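Local coordinates for iron uptake protein A2 (Synechocystis sp., PDB 2VOZ), which probably serves as a periplasmic ferric-iron-binding subunit of an ABC transporter that imports Fe(3+), at residues B[36-41]-B[80-85]; B[121-126]-B[261-266]; B[286-291]-B[302-307]; B[45-50]-B[292-297]. All coordinates share one frame; numbering follows the deposited sequence. Where two conformers were deposited one is given.

Contact 1: residues B[36-41]-B[80-85]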
loop_
_atom_site.group_PDB
_atom_site.type_symbol
_atom_site.label_atom_id
_atom_site.label_comp_id
_atom_site.label_asym_id
_atom_site.label_seq_id
_atom_site.Cartn_x
_atom_site.Cartn_y
_atom_site.Cartn_z
ATOM N N ILE B 36 5.172 18.915 14.462
ATOM C CA ILE B 36 3.787 19.027 14.948
ATOM C C ILE B 36 3.147 17.651 15.015
ATOM O O ILE B 36 3.581 16.701 14.352
ATOM C CB ILE B 36 2.908 19.891 14.027
ATOM C CG1 ILE B 36 2.894 19.315 12.606
ATOM C CG2 ILE B 36 3.344 21.366 14.052
ATOM C CD1 ILE B 36 1.669 19.773 11.812
ATOM N N ASN B 37 2.073 17.565 15.796
ATOM C CA ASN B 37 1.244 16.371 15.844
ATOM C C ASN B 37 -0.030 16.703 15.087
ATOM O O ASN B 37 -0.863 17.497 15.551
ATOM C CB ASN B 37 0.925 16.011 17.298
ATOM C CG ASN B 37 2.190 15.794 18.108
ATOM O OD1 ASN B 37 3.101 15.100 17.650
ATOM N ND2 ASN B 37 2.283 16.438 19.263
ATOM N N LEU B 38 -0.145 16.107 13.906
ATOM C CA LEU B 38 -1.275 16.340 13.031
ATOM C C LEU B 38 -2.270 15.210 13.153
ATOM O O LEU B 38 -1.937 14.067 12.864
ATOM C CB LEU B 38 -0.773 16.443 11.581
ATOM C CG LEU B 38 -1.859 16.578 10.503
ATOM C CD1 LEU B 38 -2.682 17.852 10.738
ATOM C CD2 LEU B 38 -1.190 16.620 9.118
ATOM N N TYR B 39 -3.479 15.525 13.593
ATOM C CA TYR B 39 -4.567 14.560 13.626
ATOM C C TYR B 39 -5.362 14.859 12.363
ATOM O O TYR B 39 -5.860 15.968 12.212
ATOM C CB TYR B 39 -5.483 14.814 14.832
ATOM C CG TYR B 39 -4.927 14.407 16.199
ATOM C CD1 TYR B 39 -3.587 14.560 16.506
ATOM C CD2 TYR B 39 -5.779 13.936 17.199
ATOM C CE1 TYR B 39 -3.083 14.216 17.795
ATOM C CE2 TYR B 39 -5.299 13.602 18.483
ATOM C CZ TYR B 39 -3.952 13.739 18.755
ATOM O OH TYR B 39 -3.464 13.456 20.008
ATOM N N SER B 40 -5.462 13.900 11.457
ATOM C CA SER B 40 -6.152 14.145 10.191
ATOM C C SER B 40 -7.060 13.002 9.777
ATOM O O SER B 40 -6.679 11.834 9.851
ATOM C CB SER B 40 -5.142 14.440 9.072
ATOM O OG SER B 40 -5.876 14.747 7.889
ATOM N N SER B 41 -8.262 13.339 9.306
ATOM C CA SER B 41 -9.130 12.311 8.734
ATOM C C SER B 41 -8.952 12.211 7.228
ATOM O O SER B 41 -9.671 11.446 6.556
ATOM C CB SER B 41 -10.602 12.589 9.059
ATOM O OG SER B 41 -11.025 13.806 8.490
ATOM N N GLY B 80 -2.250 17.094 20.616
ATOM C CA GLY B 80 -2.594 17.427 19.226
ATOM C C GLY B 80 -2.248 18.869 18.971
ATOM O O GLY B 80 -2.520 19.731 19.816
ATOM N N ASP B 81 -1.634 19.139 17.812
ATOM C CA ASP B 81 -1.374 20.503 17.380
ATOM C C ASP B 81 -2.454 21.005 16.424
ATOM O O ASP B 81 -2.942 22.121 16.552
ATOM C CB ASP B 81 -0.005 20.589 16.710
ATOM C CG ASP B 81 1.131 20.489 17.732
ATOM O OD1 ASP B 81 1.083 21.303 18.673
ATOM O OD2 ASP B 81 2.031 19.609 17.610
ATOM N N ILE B 82 -2.785 20.161 15.454
ATOM C CA ILE B 82 -3.722 20.537 14.405
ATOM C C ILE B 82 -4.718 19.402 14.225
ATOM O O ILE B 82 -4.337 18.223 14.227
ATOM C CB ILE B 82 -3.006 20.679 13.022
ATOM C CG1 ILE B 82 -1.899 21.741 12.999
ATOM C CG2 ILE B 82 -4.038 20.920 11.878
ATOM C CD1 ILE B 82 -2.380 23.119 12.898
ATOM N N LEU B 83 -5.992 19.754 14.047
ATOM C CA LEU B 83 -6.961 18.802 13.528
ATOM C C LEU B 83 -7.323 19.253 12.128
ATOM O O LEU B 83 -7.749 20.398 11.903
ATOM C CB LEU B 83 -8.219 18.768 14.392
ATOM C CG LEU B 83 -9.403 17.946 13.899
ATOM C CD1 LEU B 83 -9.031 16.431 13.873
ATOM C CD2 LEU B 83 -10.612 18.198 14.829
ATOM N N PHE B 84 -7.122 18.336 11.215
ATOM C CA PHE B 84 -7.489 18.529 9.822
ATOM C C PHE B 84 -8.635 17.582 9.523
ATOM O O PHE B 84 -8.530 16.356 9.753
ATOM C CB PHE B 84 -6.321 18.203 8.887
ATOM C CG PHE B 84 -6.629 18.557 7.466
ATOM C CD1 PHE B 84 -7.507 17.761 6.707
ATOM C CD2 PHE B 84 -6.149 19.730 6.934
ATOM C CE1 PHE B 84 -7.858 18.150 5.404
ATOM C CE2 PHE B 84 -6.494 20.138 5.623
ATOM C CZ PHE B 84 -7.326 19.347 4.868
ATOM N N THR B 85 -9.736 18.099 8.970
ATOM C CA THR B 85 -10.833 17.221 8.631
ATOM C C THR B 85 -11.612 17.730 7.413
ATOM O O THR B 85 -11.247 18.754 6.806
ATOM C CB THR B 85 -11.732 16.947 9.877
ATOM O OG1 THR B 85 -12.566 15.811 9.636
ATOM C CG2 THR B 85 -12.562 18.126 10.231
#

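Contact 2: residues B[121-126]-B[261-266]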
loop_
_atom_site.group_PDB
_atom_site.type_symbol
_atom_site.label_atom_id
_atom_site.label_comp_id
_atom_site.label_asym_id
_atom_site.label_seq_id
_atom_site.Cartn_x
_atom_site.Cartn_y
_atom_site.Cartn_z
ATOM N N GLY B 121 -11.407 32.939 13.169
ATOM C CA GLY B 121 -10.052 32.398 13.019
ATOM C C GLY B 121 -9.811 31.044 13.671
ATOM O O GLY B 121 -8.671 30.659 13.912
ATOM N N LEU B 122 -10.889 30.311 13.919
ATOM C CA LEU B 122 -10.812 29.015 14.588
ATOM C C LEU B 122 -10.332 27.907 13.658
ATOM O O LEU B 122 -9.701 26.951 14.103
ATOM C CB LEU B 122 -12.175 28.655 15.164
ATOM C CG LEU B 122 -12.635 29.427 16.407
ATOM C CD1 LEU B 122 -14.055 28.995 16.784
ATOM C CD2 LEU B 122 -11.645 29.195 17.539
ATOM N N TRP B 123 -10.681 28.019 12.372
ATOM C CA TRP B 123 -10.226 27.027 11.389
ATOM C C TRP B 123 -10.304 27.616 9.986
ATOM O O TRP B 123 -10.930 28.680 9.771
ATOM C CB TRP B 123 -10.998 25.703 11.521
ATOM C CG TRP B 123 -12.520 25.812 11.533
ATOM C CD1 TRP B 123 -13.337 25.657 12.626
ATOM C CD2 TRP B 123 -13.384 26.096 10.421
ATOM N NE1 TRP B 123 -14.653 25.810 12.258
ATOM C CE2 TRP B 123 -14.711 26.071 10.913
ATOM C CE3 TRP B 123 -13.170 26.356 9.054
ATOM C CZ2 TRP B 123 -15.813 26.312 10.103
ATOM C CZ3 TRP B 123 -14.299 26.610 8.224
ATOM C CH2 TRP B 123 -15.601 26.580 8.775
ATOM N N TYR B 124 -9.649 26.921 9.044
ATOM C CA TYR B 124 -9.355 27.483 7.724
ATOM C C TYR B 124 -9.553 26.412 6.674
ATOM O O TYR B 124 -9.103 25.286 6.863
ATOM C CB TYR B 124 -7.879 27.951 7.675
ATOM C CG TYR B 124 -7.660 29.025 8.692
ATOM C CD1 TYR B 124 -7.417 28.708 10.013
ATOM C CD2 TYR B 124 -7.769 30.371 8.332
ATOM C CE1 TYR B 124 -7.253 29.743 11.003
ATOM C CE2 TYR B 124 -7.630 31.404 9.293
ATOM C CZ TYR B 124 -7.373 31.077 10.611
ATOM O OH TYR B 124 -7.240 32.068 11.550
ATOM N N GLY B 125 -10.251 26.741 5.593
ATOM C CA GLY B 125 -10.343 25.778 4.465
ATOM C C GLY B 125 -9.047 25.754 3.676
ATOM O O GLY B 125 -8.427 26.806 3.444
ATOM N N PHE B 126 -8.598 24.539 3.339
ATOM C CA PHE B 126 -7.423 24.374 2.501
ATOM C C PHE B 126 -7.686 23.749 1.137
ATOM O O PHE B 126 -6.858 23.909 0.239
ATOM C CB PHE B 126 -6.324 23.638 3.255
ATOM C CG PHE B 126 -5.771 24.451 4.359
ATOM C CD1 PHE B 126 -4.873 25.510 4.073
ATOM C CD2 PHE B 126 -6.195 24.249 5.656
ATOM C CE1 PHE B 126 -4.365 26.304 5.098
ATOM C CE2 PHE B 126 -5.727 25.065 6.685
ATOM C CZ PHE B 126 -4.804 26.081 6.403
ATOM N N VAL B 261 -20.397 25.178 -2.288
ATOM C CA VAL B 261 -19.046 24.645 -2.068
ATOM C C VAL B 261 -18.874 24.277 -0.587
ATOM O O VAL B 261 -19.632 24.753 0.300
ATOM C CB VAL B 261 -17.949 25.598 -2.543
ATOM C CG1 VAL B 261 -18.000 25.744 -4.081
ATOM C CG2 VAL B 261 -18.065 26.954 -1.808
ATOM N N ASN B 262 -17.938 23.379 -0.324
ATOM C CA ASN B 262 -17.607 23.008 1.028
ATOM C C ASN B 262 -16.094 22.800 1.045
ATOM O O ASN B 262 -15.472 22.772 -0.012
ATOM C CB ASN B 262 -18.357 21.722 1.404
ATOM C CG ASN B 262 -18.566 21.594 2.885
ATOM O OD1 ASN B 262 -17.754 22.080 3.690
ATOM N ND2 ASN B 262 -19.653 20.911 3.268
ATOM N N VAL B 263 -15.525 22.694 2.237
ATOM C CA VAL B 263 -14.075 22.653 2.363
ATOM C C VAL B 263 -13.575 21.455 3.116
ATOM O O VAL B 263 -14.315 20.843 3.895
ATOM C CB VAL B 263 -13.516 23.950 3.065
ATOM C CG1 VAL B 263 -13.840 25.200 2.262
ATOM C CG2 VAL B 263 -14.094 24.097 4.507
ATOM N N SER B 264 -12.303 21.123 2.891
ATOM C CA SER B 264 -11.552 20.383 3.907
ATOM C C SER B 264 -10.599 21.395 4.525
ATOM O O SER B 264 -10.108 22.348 3.843
ATOM C CB SER B 264 -10.754 19.209 3.329
ATOM O OG SER B 264 -9.659 19.669 2.608
ATOM N N GLY B 265 -10.332 21.236 5.805
ATOM C CA GLY B 265 -9.654 22.348 6.448
ATOM C C GLY B 265 -9.155 21.989 7.833
ATOM O O GLY B 265 -9.333 20.872 8.285
ATOM N N ALA B 266 -8.570 22.953 8.515
ATOM C CA ALA B 266 -7.897 22.629 9.788
ATOM C C ALA B 266 -7.832 23.850 10.682
ATOM O O ALA B 266 -7.948 24.987 10.206
ATOM C CB ALA B 266 -6.500 22.141 9.500
#

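Contact 3: residues B[286-291]-B[302-307]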
loop_
_atom_site.group_PDB
_atom_site.type_symbol
_atom_site.label_atom_id
_atom_site.label_comp_id
_atom_site.label_asym_id
_atom_site.label_seq_id
_atom_site.Cartn_x
_atom_site.Cartn_y
_atom_site.Cartn_z
ATOM N N ALA B 286 -1.251 26.713 2.987
ATOM C CA ALA B 286 -1.831 27.775 2.140
ATOM C C ALA B 286 -0.855 28.285 1.063
ATOM O O ALA B 286 -1.200 29.159 0.255
ATOM C CB ALA B 286 -2.287 28.945 2.993
ATOM N N SER B 287 0.360 27.768 1.041
ATOM C CA SER B 287 1.330 28.206 0.032
ATOM C C SER B 287 1.017 27.621 -1.360
ATOM O O SER B 287 0.335 26.573 -1.465
ATOM C CB SER B 287 2.748 27.848 0.493
ATOM O OG SER B 287 2.976 26.470 0.362
ATOM N N ASP B 288 1.500 28.263 -2.434
ATOM C CA ASP B 288 1.137 27.791 -3.785
ATOM C C ASP B 288 1.597 26.382 -4.077
ATOM O O ASP B 288 0.867 25.629 -4.725
ATOM C CB ASP B 288 1.739 28.721 -4.857
ATOM C CG ASP B 288 1.125 30.099 -4.860
ATOM O OD1 ASP B 288 0.117 30.355 -4.170
ATOM O OD2 ASP B 288 1.670 30.946 -5.619
ATOM N N ASP B 289 2.816 26.065 -3.631
ATOM C CA ASP B 289 3.466 24.756 -3.876
ATOM C C ASP B 289 2.581 23.658 -3.258
ATOM O O ASP B 289 2.095 22.732 -3.923
ATOM C CB ASP B 289 4.829 24.744 -3.148
ATOM C CG ASP B 289 5.961 25.297 -3.996
ATOM O OD1 ASP B 289 5.683 25.880 -5.090
ATOM O OD2 ASP B 289 7.138 25.161 -3.564
ATOM N N ALA B 290 2.317 23.825 -1.966
ATOM C CA ALA B 290 1.556 22.821 -1.212
ATOM C C ALA B 290 0.103 22.782 -1.700
ATOM O O ALA B 290 -0.465 21.705 -1.863
ATOM C CB ALA B 290 1.617 23.154 0.245
ATOM N N GLN B 291 -0.513 23.941 -1.912
ATOM C CA GLN B 291 -1.917 23.962 -2.374
ATOM C C GLN B 291 -2.135 23.133 -3.634
ATOM O O GLN B 291 -3.163 22.410 -3.764
ATOM C CB GLN B 291 -2.354 25.394 -2.720
ATOM C CG GLN B 291 -2.811 26.192 -1.532
ATOM C CD GLN B 291 -4.225 25.817 -1.130
ATOM O OE1 GLN B 291 -5.163 26.045 -1.887
ATOM N NE2 GLN B 291 -4.375 25.218 0.062
ATOM N N PRO B 302 -7.994 23.976 -5.240
ATOM C CA PRO B 302 -7.323 24.774 -4.204
ATOM C C PRO B 302 -8.231 25.870 -3.706
ATOM O O PRO B 302 -9.201 26.253 -4.396
ATOM C CB PRO B 302 -6.138 25.423 -4.958
ATOM C CG PRO B 302 -5.918 24.513 -6.171
ATOM C CD PRO B 302 -7.323 24.079 -6.558
ATOM N N VAL B 303 -7.936 26.358 -2.508
ATOM C CA VAL B 303 -8.673 27.525 -2.015
ATOM C C VAL B 303 -8.000 28.787 -2.495
ATOM O O VAL B 303 -8.610 29.857 -2.452
ATOM C CB VAL B 303 -8.842 27.538 -0.471
ATOM C CG1 VAL B 303 -9.733 26.334 -0.026
ATOM C CG2 VAL B 303 -7.489 27.476 0.237
ATOM N N ILE B 304 -6.747 28.667 -2.927
ATOM C CA ILE B 304 -6.008 29.861 -3.385
ATOM C C ILE B 304 -6.212 30.082 -4.872
ATOM O O ILE B 304 -5.881 29.221 -5.671
ATOM C CB ILE B 304 -4.485 29.756 -3.075
ATOM C CG1 ILE B 304 -4.219 29.498 -1.582
ATOM C CG2 ILE B 304 -3.738 31.030 -3.556
ATOM C CD1 ILE B 304 -4.859 30.446 -0.627
ATOM N N PRO B 305 -6.754 31.264 -5.256
ATOM C CA PRO B 305 -6.865 31.632 -6.664
ATOM C C PRO B 305 -5.516 31.636 -7.359
ATOM O O PRO B 305 -4.514 32.020 -6.748
ATOM C CB PRO B 305 -7.427 33.063 -6.593
ATOM C CG PRO B 305 -8.279 33.028 -5.360
ATOM C CD PRO B 305 -7.365 32.289 -4.388
ATOM N N GLY B 306 -5.491 31.163 -8.599
ATOM C CA GLY B 306 -4.256 31.179 -9.384
ATOM C C GLY B 306 -3.459 29.884 -9.305
ATOM O O GLY B 306 -2.641 29.624 -10.195
ATOM N N VAL B 307 -3.719 29.055 -8.276
ATOM C CA VAL B 307 -3.038 27.769 -8.145
ATOM C C VAL B 307 -3.637 26.789 -9.158
ATOM O O VAL B 307 -4.861 26.667 -9.238
ATOM C CB VAL B 307 -3.147 27.211 -6.717
ATOM C CG1 VAL B 307 -2.584 25.720 -6.670
ATOM C CG2 VAL B 307 -2.426 28.144 -5.701
HETATM O O HOH W 1 -1.769 31.685 -6.559
#

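Contact 4: residues B[45-50]-B[292-297]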
loop_
_atom_site.group_PDB
_atom_site.type_symbol
_atom_site.label_atom_id
_atom_site.label_comp_id
_atom_site.label_asym_id
_atom_site.label_seq_id
_atom_site.Cartn_x
_atom_site.Cartn_y
_atom_site.Cartn_z
ATOM N N ASN B 45 -1.784 9.018 0.183
ATOM C CA ASN B 45 -0.380 8.586 -0.011
ATOM C C ASN B 45 0.365 9.729 -0.609
ATOM O O ASN B 45 1.529 10.066 -0.301
ATOM C CB ASN B 45 -0.335 7.412 -1.005
ATOM C CG ASN B 45 -0.333 6.098 -0.311
ATOM O OD1 ASN B 45 -0.268 6.039 0.935
ATOM N ND2 ASN B 45 -0.400 5.006 -1.091
ATOM N N THR B 46 -0.362 10.402 -1.467
ATOM C CA THR B 46 0.262 11.504 -2.137
ATOM C C THR B 46 0.722 12.671 -1.255
ATOM O O THR B 46 1.585 13.373 -1.696
ATOM C CB THR B 46 -0.562 11.943 -3.415
ATOM O OG1 THR B 46 -1.882 12.348 -3.066
ATOM C CG2 THR B 46 -0.617 10.822 -4.476
ATOM N N ASP B 47 0.229 12.831 0.001
ATOM C CA ASP B 47 0.592 13.930 0.964
ATOM C C ASP B 47 1.930 13.809 1.742
ATOM O O ASP B 47 2.457 14.790 2.296
ATOM C CB ASP B 47 -0.459 13.995 2.098
ATOM C CG ASP B 47 -1.824 14.407 1.640
ATOM O OD1 ASP B 47 -1.952 14.981 0.551
ATOM O OD2 ASP B 47 -2.790 14.167 2.414
ATOM N N ASP B 48 2.488 12.615 1.828
ATOM C CA ASP B 48 3.708 12.501 2.672
ATOM C C ASP B 48 4.884 13.389 2.248
ATOM O O ASP B 48 5.599 13.883 3.104
ATOM C CB ASP B 48 4.166 11.070 2.799
ATOM C CG ASP B 48 3.036 10.145 3.186
ATOM O OD1 ASP B 48 2.241 10.491 4.115
ATOM O OD2 ASP B 48 2.960 9.087 2.529
ATOM N N ALA B 49 5.082 13.585 0.947
ATOM C CA ALA B 49 6.160 14.460 0.520
ATOM C C ALA B 49 5.793 15.927 0.824
ATOM O O ALA B 49 6.663 16.751 1.094
ATOM C CB ALA B 49 6.476 14.274 -0.966
ATOM N N LEU B 50 4.487 16.238 0.796
ATOM C CA LEU B 50 4.060 17.594 1.118
ATOM C C LEU B 50 4.392 17.888 2.578
ATOM O O LEU B 50 4.882 18.950 2.879
ATOM C CB LEU B 50 2.566 17.777 0.844
ATOM C CG LEU B 50 2.103 17.433 -0.563
ATOM C CD1 LEU B 50 0.572 17.659 -0.662
ATOM C CD2 LEU B 50 2.855 18.272 -1.643
ATOM N N ARG B 292 -1.193 23.222 -4.569
ATOM C CA ARG B 292 -1.416 22.594 -5.860
ATOM C C ARG B 292 -1.590 21.102 -5.661
ATOM O O ARG B 292 -2.535 20.499 -6.151
ATOM C CB ARG B 292 -0.252 22.829 -6.800
ATOM C CG ARG B 292 -0.555 22.321 -8.204
ATOM C CD ARG B 292 0.600 22.615 -9.092
ATOM N NE ARG B 292 0.262 22.219 -10.459
ATOM C CZ ARG B 292 1.077 22.403 -11.494
ATOM N NH1 ARG B 292 2.255 22.988 -11.302
ATOM N NH2 ARG B 292 0.682 22.037 -12.708
ATOM N N TYR B 293 -0.648 20.499 -4.942
ATOM C CA TYR B 293 -0.674 19.047 -4.865
ATOM C C TYR B 293 -1.567 18.490 -3.760
ATOM O O TYR B 293 -2.001 17.342 -3.848
ATOM C CB TYR B 293 0.745 18.511 -4.765
ATOM C CG TYR B 293 1.514 18.876 -6.003
ATOM C CD1 TYR B 293 1.135 18.385 -7.258
ATOM C CD2 TYR B 293 2.567 19.768 -5.928
ATOM C CE1 TYR B 293 1.826 18.756 -8.412
ATOM C CE2 TYR B 293 3.275 20.143 -7.072
ATOM C CZ TYR B 293 2.881 19.632 -8.307
ATOM O OH TYR B 293 3.597 20.008 -9.423
ATOM N N PHE B 294 -1.840 19.305 -2.747
ATOM C CA PHE B 294 -2.763 18.942 -1.721
ATOM C C PHE B 294 -4.155 18.800 -2.375
ATOM O O PHE B 294 -4.848 17.809 -2.177
ATOM C CB PHE B 294 -2.740 20.000 -0.649
ATOM C CG PHE B 294 -3.292 19.557 0.645
ATOM C CD1 PHE B 294 -4.389 20.226 1.211
ATOM C CD2 PHE B 294 -2.714 18.489 1.341
ATOM C CE1 PHE B 294 -4.899 19.836 2.468
ATOM C CE2 PHE B 294 -3.212 18.084 2.594
ATOM C CZ PHE B 294 -4.309 18.735 3.158
ATOM N N ALA B 295 -4.512 19.768 -3.213
ATOM C CA ALA B 295 -5.810 19.725 -3.904
ATOM C C ALA B 295 -5.862 18.556 -4.854
ATOM O O ALA B 295 -6.870 17.910 -4.938
ATOM C CB ALA B 295 -6.106 21.048 -4.685
ATOM N N GLU B 296 -4.764 18.298 -5.574
ATOM C CA GLU B 296 -4.703 17.176 -6.535
ATOM C C GLU B 296 -5.060 15.859 -5.879
ATOM O O GLU B 296 -5.657 15.006 -6.510
ATOM C CB GLU B 296 -3.275 17.026 -7.078
ATOM C CG GLU B 296 -2.945 17.987 -8.185
ATOM C CD GLU B 296 -3.694 17.663 -9.494
ATOM O OE1 GLU B 296 -4.275 16.566 -9.635
ATOM O OE2 GLU B 296 -3.679 18.516 -10.363
ATOM N N GLY B 297 -4.648 15.695 -4.619
ATOM C CA GLY B 297 -4.756 14.403 -3.896
ATOM C C GLY B 297 -6.122 13.747 -4.027
ATOM O O GLY B 297 -6.246 12.505 -4.227
HETATM O O HOH W 2 -2.004 14.923 -2.166
HETATM O O HOH W 3 -3.993 10.949 -4.319
#

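Contact 1: residues B[36-41]-B[80-85]
Asn37 and Asp81 meet where two strands come together: Asp81 OD2 accepts the backbone N-H of Asn37 at 2.7 Å, using the lone pair that faces away from its other oxygen. The carbonyl of Asn37 answers in the reverse direction and takes two donors, Asp81 N at 2.9 Å and Ile82 N in a longer bond of 3.3 Å. From here the ladder is regular, Tyr39 N to Ile82 O, Phe84 N to Tyr39 O and Ser41 N to Phe84 O. This is parallel pairing of strands 35-40 and 82-86 within the mixed sheet of a periplasmic binding protein. On one face Leu38 reaches across, its CG anti to the backbone N (chi1 175°), and sets CD1 3.5 Å from Ile82 CG2. On the other face the Tyr39 ring lies beside Gly80, with CE1 3.5 Å from Gly80 CA, and its hydroxyl bonds to Glu74. At the far end the hydroxyls Ser41 OG and Thr85 OG1 share a hydrogen bond of 2.8 Å. Farther out, Asn274 donates its side-chain amide to Asp81 OD2, giving that buried oxygen a second partner, and helix 275-285 covers Ile36 and Ile82.

Contact 2: residues B[121-126]-B[261-266]
Tyr124 and Ala266 form an antiparallel hydrogen-bonded pair, followed by the non-hydrogen-bonded pair Gly125 and Gly265, whose CA atoms lie 4.0 Å apart while the short strand axes are splayed at 113°. Tyr124 N donates to Ala266 O (2.8 Å) from 31° outside the carbonyl plane, Ala266 N returns to Tyr124 O, and Phe126 N closes the set on Ser264 O at 2.7 Å, straighter and in the carbonyl plane. Both glycines suit this close approach: a side chain on Gly125 would run into Val263 CG1, and one on Gly265 into Tyr124 O. Val263 packs against Gly125, its CB 3.9 Å from Gly125 CA. Phe126 turns its ring edge to the opposite strand, with CD2 3.9 Å from Ala266 N, close to the ring plane, and CE2 4.1 Å from Ala266 CB. The ring's other neighbours include Leu282 and Leu285 of helix 275-285, so an alanine here would probably leave a gap beside Ala266, Leu282 and Leu285, where the ring now packs. Trp123 CB lies against Ala266 O, but its indole turns from the strand, and NE1 donates to Glu95. The pairing joins strand 124-136 to strand 261-268, two long strands of the mixed sheet. With every touching residue buried, main-chain bonds hold the junction, and the small residues at its centre let the strongly splayed strands approach closely.

Contact 3: residues B[286-291]-B[302-307]
Gln291 reaches the 302-307 loop by a folded side chain: chi1 of -84° sets CG beside its own backbone N, and a bend at chi2 (-79°) brings the amide against the backbone of Val303 and Ile304. Here a helix side chain grips a loop that contains a type II beta turn, Ile304 to Val307, between strand 301-302 and helix 311-314. Gln291 OE1 accepts two adjacent N-H groups, Val303 N at 2.9 Å in the carbonyl plane and Ile304 N at 3.2 Å from above that plane. The other end of the amide is held too, since NE2 donates to Phe126 O and Leu285 O; with both ends engaged, the rotation of the group is fixed and this buried polar end is well satisfied. Ile304 crosses the glutamine at about a right angle, its CG1 3.6 Å from Gln291 CG and equally close to Ala286 O. Val307 packs on the aliphatic base of the same side chain, CG1 being 4.0 Å from Gln291 CB. Ser287 sits at the N-cap of helix 288-297. One residue on, Asp288 forms a salt bridge with Arg111, which also donates to Ala286 O and so ties helix 106-111 to this corner. Asp288 OD1 lies 3.7 Å from Val307 CG2, and a water that donates to Pro305 O at 2.8 Å also donates weakly to Asp288 OD1.

Contact 4: residues B[45-50]-B[292-297]
Leu50 points its two methyl groups at different residues of the 292-297 helix segment: Leu50 CD2 lies 3.8 Å from Tyr293 CB, where the two side chains cross at about a right angle, and Leu50 CD1 lies at the edge of the Phe294 ring, in its plane and 3.9 Å from Phe294 CD2. Phe294 takes CG anti to its backbone N (chi1 -161°), which carries the ring toward the 45-50 segment. Asp47 also approaches that ring, OD1 being 3.7 Å from Phe294 CD2, with the carboxylate tilted 32° from the ring plane. Thr46 OG1 rests 3.6 Å from Gly297 CA, close to where a side chain would begin. Polar contact is carried by water: one molecule links Thr46 OG1, Asp47 OD1 and Tyr293 O, donating to Asp47 OD1 at 2.7 Å, and another joins Thr46 OG1 to Gly297 O. Through OD2, Asp47 forms a salt bridge with Arg42, which also makes a cation-pi contact with Phe294; an alanine here would probably leave Arg42 without its carboxylate partner and the bridging water without one of its acceptors. The iron ligands His43 and Tyr44 immediately precede this segment. Helix 48-54 thus lies against helix 288-297, whose Phe294 also packs on Phe84 of strand 82-86 and Phe126 of strand 124-136, while in the conformer given the Tyr293 hydroxyl bonds to that of Tyr284 of the second subunit.

Overall arrangement
Contacts 1 and 2 belong to one sheet, their centres 13 Å apart, and strands 82-86 and 261-268 meet directly through Thr85 O and Gly265 N at 2.8 Å. Helix 288-297 carries contacts 3 and 4, whose centres are 12 Å apart, and both reach the second subunit. Phe294 of contact 4 connects the helix to the sheet, with its CE1 3.4 Å from Phe84 CZ of contact 1; Gln291 of contact 3 does so through Phe126 of contact 2. Of the iron-binding residues, His43 and Tyr44 lie closest to contact 4, the Thr46 side chain being about 3 Å from that of Tyr44, whereas the side chain of Ser264 in contact 2 is about 8 Å from that of Tyr225.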